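Local coordinates for protein dipeptidase (Streptococcus thermophilus, PDB 3PEB) that is probably a manganese-dependent hydrolase of the M24B peptidase family, present here as its N-terminal creatinase/prolidase domain alone, at residues D105-N108 / V109-Q113; E124-T127 / P128-K132. One frame throughout, in Å; residues are numbered along the deposited sequence. Where two conformers were deposited one is given.

Both contacts are local, each at the start of a helix beside the same mixed sheet, and they follow one another along the chain. Contact 1 opens helix 109-118 at the surface; none of its touching residues is buried. Contact 2, where edge strand 122-125 runs into helix 127-133, is partly buried, with L126, T127 and I130 inside. An asparagine serves each start differently: N108 caps the helix directly, whereas N125 binds the turn before it. Both have a bridging water and apolar pairs; contact 1 adds K111, whose NZ reaches N106 OD1 through its water, contact 2 the buried L126-I130 pair. The two touch where D105 N lies 3.4 Å from T127 OG1.

Contact 1 of 2, residues D105-N108 / V109-Q113. With EDO (1,2-ethanediol), chain E.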
loop_
_atom_site.group_PDB
_atom_site.type_symbol
_atom_site.label_atom_id
_atom_site.label_comp_id
_atom_site.label_asym_id
_atom_site.label_seq_id
_atom_site.Cartn_x
_atom_site.Cartn_y
_atom_site.Cartn_z
ATOM N N ASP A 105 -3.578 -13.064 -0.609
ATOM C CA ASP A 105 -3.831 -13.888 0.561
ATOM C C ASP A 105 -4.287 -13.038 1.749
ATOM O O ASP A 105 -4.886 -13.562 2.681
ATOM C CB ASP A 105 -2.596 -14.731 0.960
ATOM C CG ASP A 105 -2.383 -15.965 0.091
ATOM O OD1 ASP A 105 -3.010 -16.142 -0.985
ATOM O OD2 ASP A 105 -1.530 -16.789 0.495
ATOM N N ASN A 106 -4.057 -11.732 1.720
ATOM C CA ASN A 106 -4.383 -10.865 2.834
ATOM C C ASN A 106 -5.669 -10.058 2.614
ATOM O O ASN A 106 -6.476 -9.934 3.525
ATOM C CB ASN A 106 -3.246 -9.876 3.150
ATOM C CG ASN A 106 -3.624 -8.876 4.242
ATOM O OD1 ASN A 106 -3.919 -7.712 3.968
ATOM N ND2 ASN A 106 -3.671 -9.359 5.500
ATOM N N LEU A 107 -5.816 -9.469 1.439
ATOM C CA LEU A 107 -6.974 -8.644 1.119
ATOM C C LEU A 107 -8.242 -9.460 1.121
ATOM O O LEU A 107 -8.304 -10.513 0.503
ATOM C CB LEU A 107 -6.895 -8.044 -0.273
ATOM C CG LEU A 107 -6.070 -6.851 -0.574
ATOM C CD1 LEU A 107 -6.230 -6.576 -2.097
ATOM C CD2 LEU A 107 -6.403 -5.605 0.311
ATOM N N ASN A 108 -9.243 -8.992 1.834
ATOM C CA ASN A 108 -10.574 -9.553 1.686
ATOM C C ASN A 108 -11.269 -8.960 0.477
ATOM O O ASN A 108 -10.776 -8.012 -0.106
ATOM C CB ASN A 108 -11.372 -9.511 2.987
ATOM C CG ASN A 108 -11.725 -8.101 3.431
ATOM O OD1 ASN A 108 -11.548 -7.158 2.691
ATOM N ND2 ASN A 108 -12.183 -7.975 4.675
ATOM N N VAL A 109 -12.393 -9.536 0.087
ATOM C CA VAL A 109 -13.095 -9.106 -1.118
ATOM C C VAL A 109 -13.639 -7.669 -0.935
ATOM O O VAL A 109 -13.600 -6.872 -1.873
ATOM C CB VAL A 109 -14.186 -10.100 -1.504
ATOM C CG1 VAL A 109 -15.107 -9.528 -2.615
ATOM C CG2 VAL A 109 -13.545 -11.450 -1.948
ATOM N N THR A 110 -14.053 -7.335 0.278
ATOM C CA THR A 110 -14.547 -5.979 0.582
ATOM C C THR A 110 -13.467 -4.924 0.279
ATOM O O THR A 110 -13.729 -3.946 -0.400
ATOM C CB THR A 110 -14.987 -5.902 2.055
ATOM O OG1 THR A 110 -16.005 -6.882 2.268
ATOM C CG2 THR A 110 -15.512 -4.493 2.426
ATOM N N LYS A 111 -12.236 -5.148 0.736
ATOM C CA LYS A 111 -11.159 -4.209 0.494
ATOM C C LYS A 111 -10.744 -4.202 -0.972
ATOM O O LYS A 111 -10.425 -3.160 -1.545
ATOM C CB LYS A 111 -9.938 -4.540 1.378
ATOM C CG LYS A 111 -10.149 -4.266 2.875
ATOM C CD LYS A 111 -8.839 -4.529 3.642
ATOM C CE LYS A 111 -9.039 -4.357 5.156
ATOM N NZ LYS A 111 -7.672 -4.338 5.791
ATOM N N PHE A 112 -10.724 -5.372 -1.586
ATOM C CA PHE A 112 -10.408 -5.463 -2.997
ATOM C C PHE A 112 -11.417 -4.639 -3.831
ATOM O O PHE A 112 -11.004 -3.880 -4.757
ATOM C CB PHE A 112 -10.377 -6.933 -3.406
ATOM C CG PHE A 112 -10.004 -7.169 -4.836
ATOM C CD1 PHE A 112 -8.771 -6.776 -5.314
ATOM C CD2 PHE A 112 -10.871 -7.803 -5.699
ATOM C CE1 PHE A 112 -8.411 -7.009 -6.648
ATOM C CE2 PHE A 112 -10.518 -8.032 -7.032
ATOM C CZ PHE A 112 -9.277 -7.627 -7.497
ATOM N N GLN A 113 -12.707 -4.789 -3.529
ATOM C CA GLN A 113 -13.757 -4.009 -4.204
ATOM C C GLN A 113 -13.573 -2.495 -3.966
ATOM O O GLN A 113 -13.672 -1.706 -4.906
ATOM C CB GLN A 113 -15.171 -4.514 -3.838
ATOM C CG GLN A 113 -15.414 -5.876 -4.464
ATOM C CD GLN A 113 -16.866 -6.304 -4.505
ATOM O OE1 GLN A 113 -17.237 -7.139 -5.349
ATOM N NE2 GLN A 113 -17.696 -5.750 -3.619
HETATM C C1 EDO E . -8.252 -12.404 4.596
HETATM O O1 EDO E . -7.197 -11.871 5.402
HETATM C C2 EDO E . -9.602 -11.861 5.040
HETATM O O2 EDO E . -10.174 -12.684 6.061
HETATM O O HOH W 1 -6.171 -6.439 4.762
#
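The F112 ring meets L107 obliquely: methyl CD1 of L107 comes within 4.1 Å of F112 CD1, the two side chains crossing at about a right angle. The same ring also packs edge-to-face with F123. The other flat group, the N108 amide, turns its oxygen to the helix: OD1 accepts from K111 N at 2.9 Å, with K111 N tilted 23° from the carbonyl plane. This is the N-cap bond, covering an amide of the first turn that has no carbonyl before it in the helix. CG of N108 sits between its own backbone N and carbonyl carbon (chi1 67°), which folds the amide over that turn. K111 lies across the amide oxygen, its CG 3.2 Å from N108 OD1. The backbone of N108 adds the first helical bond, F112 N to N108 O at 3.0 Å, in the carbonyl plane and fairly straight (163°). CD2 of L107 rests on K111 CB at 3.8 Å, the other branch from the one that meets F112. Beyond CG the K111 chain runs extended back toward N106, where a water accepts from K111 NZ and donates to N106 OD1 at 2.7 Å. A 1,2-ethanediol, probably from the crystallisation liquor, gives a hydrogen bond from O1 to N106 O and touches N108 CB. The capped turn thus joins the loop after strand 96-102 to helix 109-118, with N106 OD1 also hydrogen-bonded to S25 OG in the loop after strand 21-24 and F112 directed toward strand 122-125.

Contact 2 of 2, residues E124-T127 / P128-K132; sequences ENLT and PFIHK
L126 packs on I130 one helical turn on, CG of the leucine 4.0 Å from CG1 of the isoleucine, while its CD1 lies obliquely by the F129 ring. Under these side chains lie the opening helical bonds, I130 N to L126 O at 3.1 Å and H131 N to T127 O at 3.0 Å, both nearly in line with the carbonyl. With CG anti to its backbone N (chi1 -168°), N125 carries its amide oxygen to T127 N, a capping bond ahead of the helix. That OD1 accepts from T127 N at 3.0 Å, with T127 N above the carbonyl plane, 60° out of it and so off the lone pair, and accepts also from F104 N. ND2 of N125 meets P128 CD at 3.6 Å, the side chains crossing at about a right angle. P128 has no N-H to offer; the first-turn amide of F129 is served by a water, which donates in turn to N125 O. Further out, L126 lies on F13 of helix 6-16 and on strands 21-24 and 96-102, I130 packs on I10, and F129 stacks with F13. Helix 127-133 thus follows the outermost strand 122-125 and packs against helix 6-16.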
loop_
_atom_site.group_PDB
_atom_site.type_symbol
_atom_site.label_atom_id
_atom_site.label_comp_id
_atom_site.label_asym_id
_atom_site.label_seq_id
_atom_site.Cartn_x
_atom_site.Cartn_y
_atom_site.Cartn_z
ATOM N N GLU A 124 -2.720 -8.115 -9.941
ATOM C CA GLU A 124 -1.937 -9.341 -9.918
ATOM C C GLU A 124 -1.475 -9.587 -8.498
ATOM O O GLU A 124 -1.458 -8.669 -7.689
ATOM C CB GLU A 124 -0.713 -9.242 -10.826
ATOM C CG GLU A 124 -1.021 -9.089 -12.327
ATOM C CD GLU A 124 -1.620 -10.332 -12.968
ATOM O OE1 GLU A 124 -1.601 -11.423 -12.346
ATOM O OE2 GLU A 124 -2.116 -10.209 -14.116
ATOM N N ASN A 125 -1.105 -10.832 -8.206
ATOM C CA ASN A 125 -0.824 -11.279 -6.838
ATOM C C ASN A 125 0.656 -11.085 -6.419
ATOM O O ASN A 125 1.544 -11.660 -7.011
ATOM C CB ASN A 125 -1.166 -12.755 -6.712
ATOM C CG ASN A 125 -1.195 -13.239 -5.289
ATOM O OD1 ASN A 125 -1.096 -12.454 -4.339
ATOM N ND2 ASN A 125 -1.406 -14.562 -5.127
ATOM N N LEU A 126 0.860 -10.277 -5.389
ATOM C CA LEU A 126 2.164 -9.974 -4.782
ATOM C C LEU A 126 2.569 -10.965 -3.712
ATOM O O LEU A 126 3.738 -11.000 -3.311
ATOM C CB LEU A 126 2.106 -8.597 -4.125
ATOM C CG LEU A 126 3.427 -7.944 -3.673
ATOM C CD1 LEU A 126 4.359 -7.702 -4.878
ATOM C CD2 LEU A 126 3.088 -6.644 -2.951
ATOM N N THR A 127 1.625 -11.776 -3.221
ATOM C CA THR A 127 1.904 -12.601 -2.059
ATOM C C THR A 127 3.082 -13.566 -2.260
ATOM O O THR A 127 3.921 -13.718 -1.361
ATOM C CB THR A 127 0.609 -13.344 -1.554
ATOM O OG1 THR A 127 -0.268 -12.402 -0.919
ATOM C CG2 THR A 127 0.998 -14.427 -0.532
ATOM N N PRO A 128 3.166 -14.229 -3.426
ATOM C CA PRO A 128 4.295 -15.133 -3.637
ATOM C C PRO A 128 5.666 -14.429 -3.534
ATOM O O PRO A 128 6.586 -14.950 -2.892
ATOM C CB PRO A 128 4.044 -15.676 -5.044
ATOM C CG PRO A 128 2.535 -15.664 -5.173
ATOM C CD PRO A 128 2.151 -14.364 -4.492
ATOM N N PHE A 129 5.769 -13.231 -4.098
ATOM C CA PHE A 129 6.997 -12.472 -3.981
ATOM C C PHE A 129 7.320 -12.107 -2.528
ATOM O O PHE A 129 8.495 -12.233 -2.099
ATOM C CB PHE A 129 6.985 -11.245 -4.861
ATOM C CG PHE A 129 8.307 -10.515 -4.852
ATOM C CD1 PHE A 129 9.433 -11.127 -5.373
ATOM C CD2 PHE A 129 8.436 -9.263 -4.267
ATOM C CE1 PHE A 129 10.684 -10.485 -5.345
ATOM C CE2 PHE A 129 9.694 -8.618 -4.244
ATOM C CZ PHE A 129 10.792 -9.236 -4.777
ATOM N N ILE A 130 6.304 -11.712 -1.751
ATOM C CA ILE A 130 6.542 -11.385 -0.350
ATOM C C ILE A 130 7.116 -12.606 0.391
ATOM O O ILE A 130 8.091 -12.469 1.134
ATOM C CB ILE A 130 5.296 -10.817 0.365
ATOM C CG1 ILE A 130 4.830 -9.495 -0.276
ATOM C CG2 ILE A 130 5.552 -10.639 1.874
ATOM C CD1 ILE A 130 5.882 -8.429 -0.443
ATOM N N HIS A 131 6.538 -13.793 0.178
ATOM C CA HIS A 131 7.076 -15.010 0.796
ATOM C C HIS A 131 8.523 -15.276 0.352
ATOM O O HIS A 131 9.374 -15.627 1.171
ATOM C CB HIS A 131 6.183 -16.220 0.493
ATOM C CG HIS A 131 4.851 -16.180 1.181
ATOM N ND1 HIS A 131 4.687 -15.706 2.465
ATOM C CD2 HIS A 131 3.626 -16.587 0.771
ATOM C CE1 HIS A 131 3.411 -15.794 2.805
ATOM N NE2 HIS A 131 2.749 -16.335 1.798
ATOM N N LYS A 132 8.799 -15.090 -0.936
ATOM C CA LYS A 132 10.143 -15.280 -1.491
ATOM C C LYS A 132 11.160 -14.358 -0.793
ATOM O O LYS A 132 12.262 -14.791 -0.445
ATOM C CB LYS A 132 10.128 -14.986 -2.987
ATOM C CG LYS A 132 11.286 -15.525 -3.792
ATOM C CD LYS A 132 11.050 -15.288 -5.301
ATOM C CE LYS A 132 11.818 -16.289 -6.183
ATOM N NZ LYS A 132 13.284 -16.011 -6.198
HETATM O O HOH W 2 4.139 -12.353 -6.392
#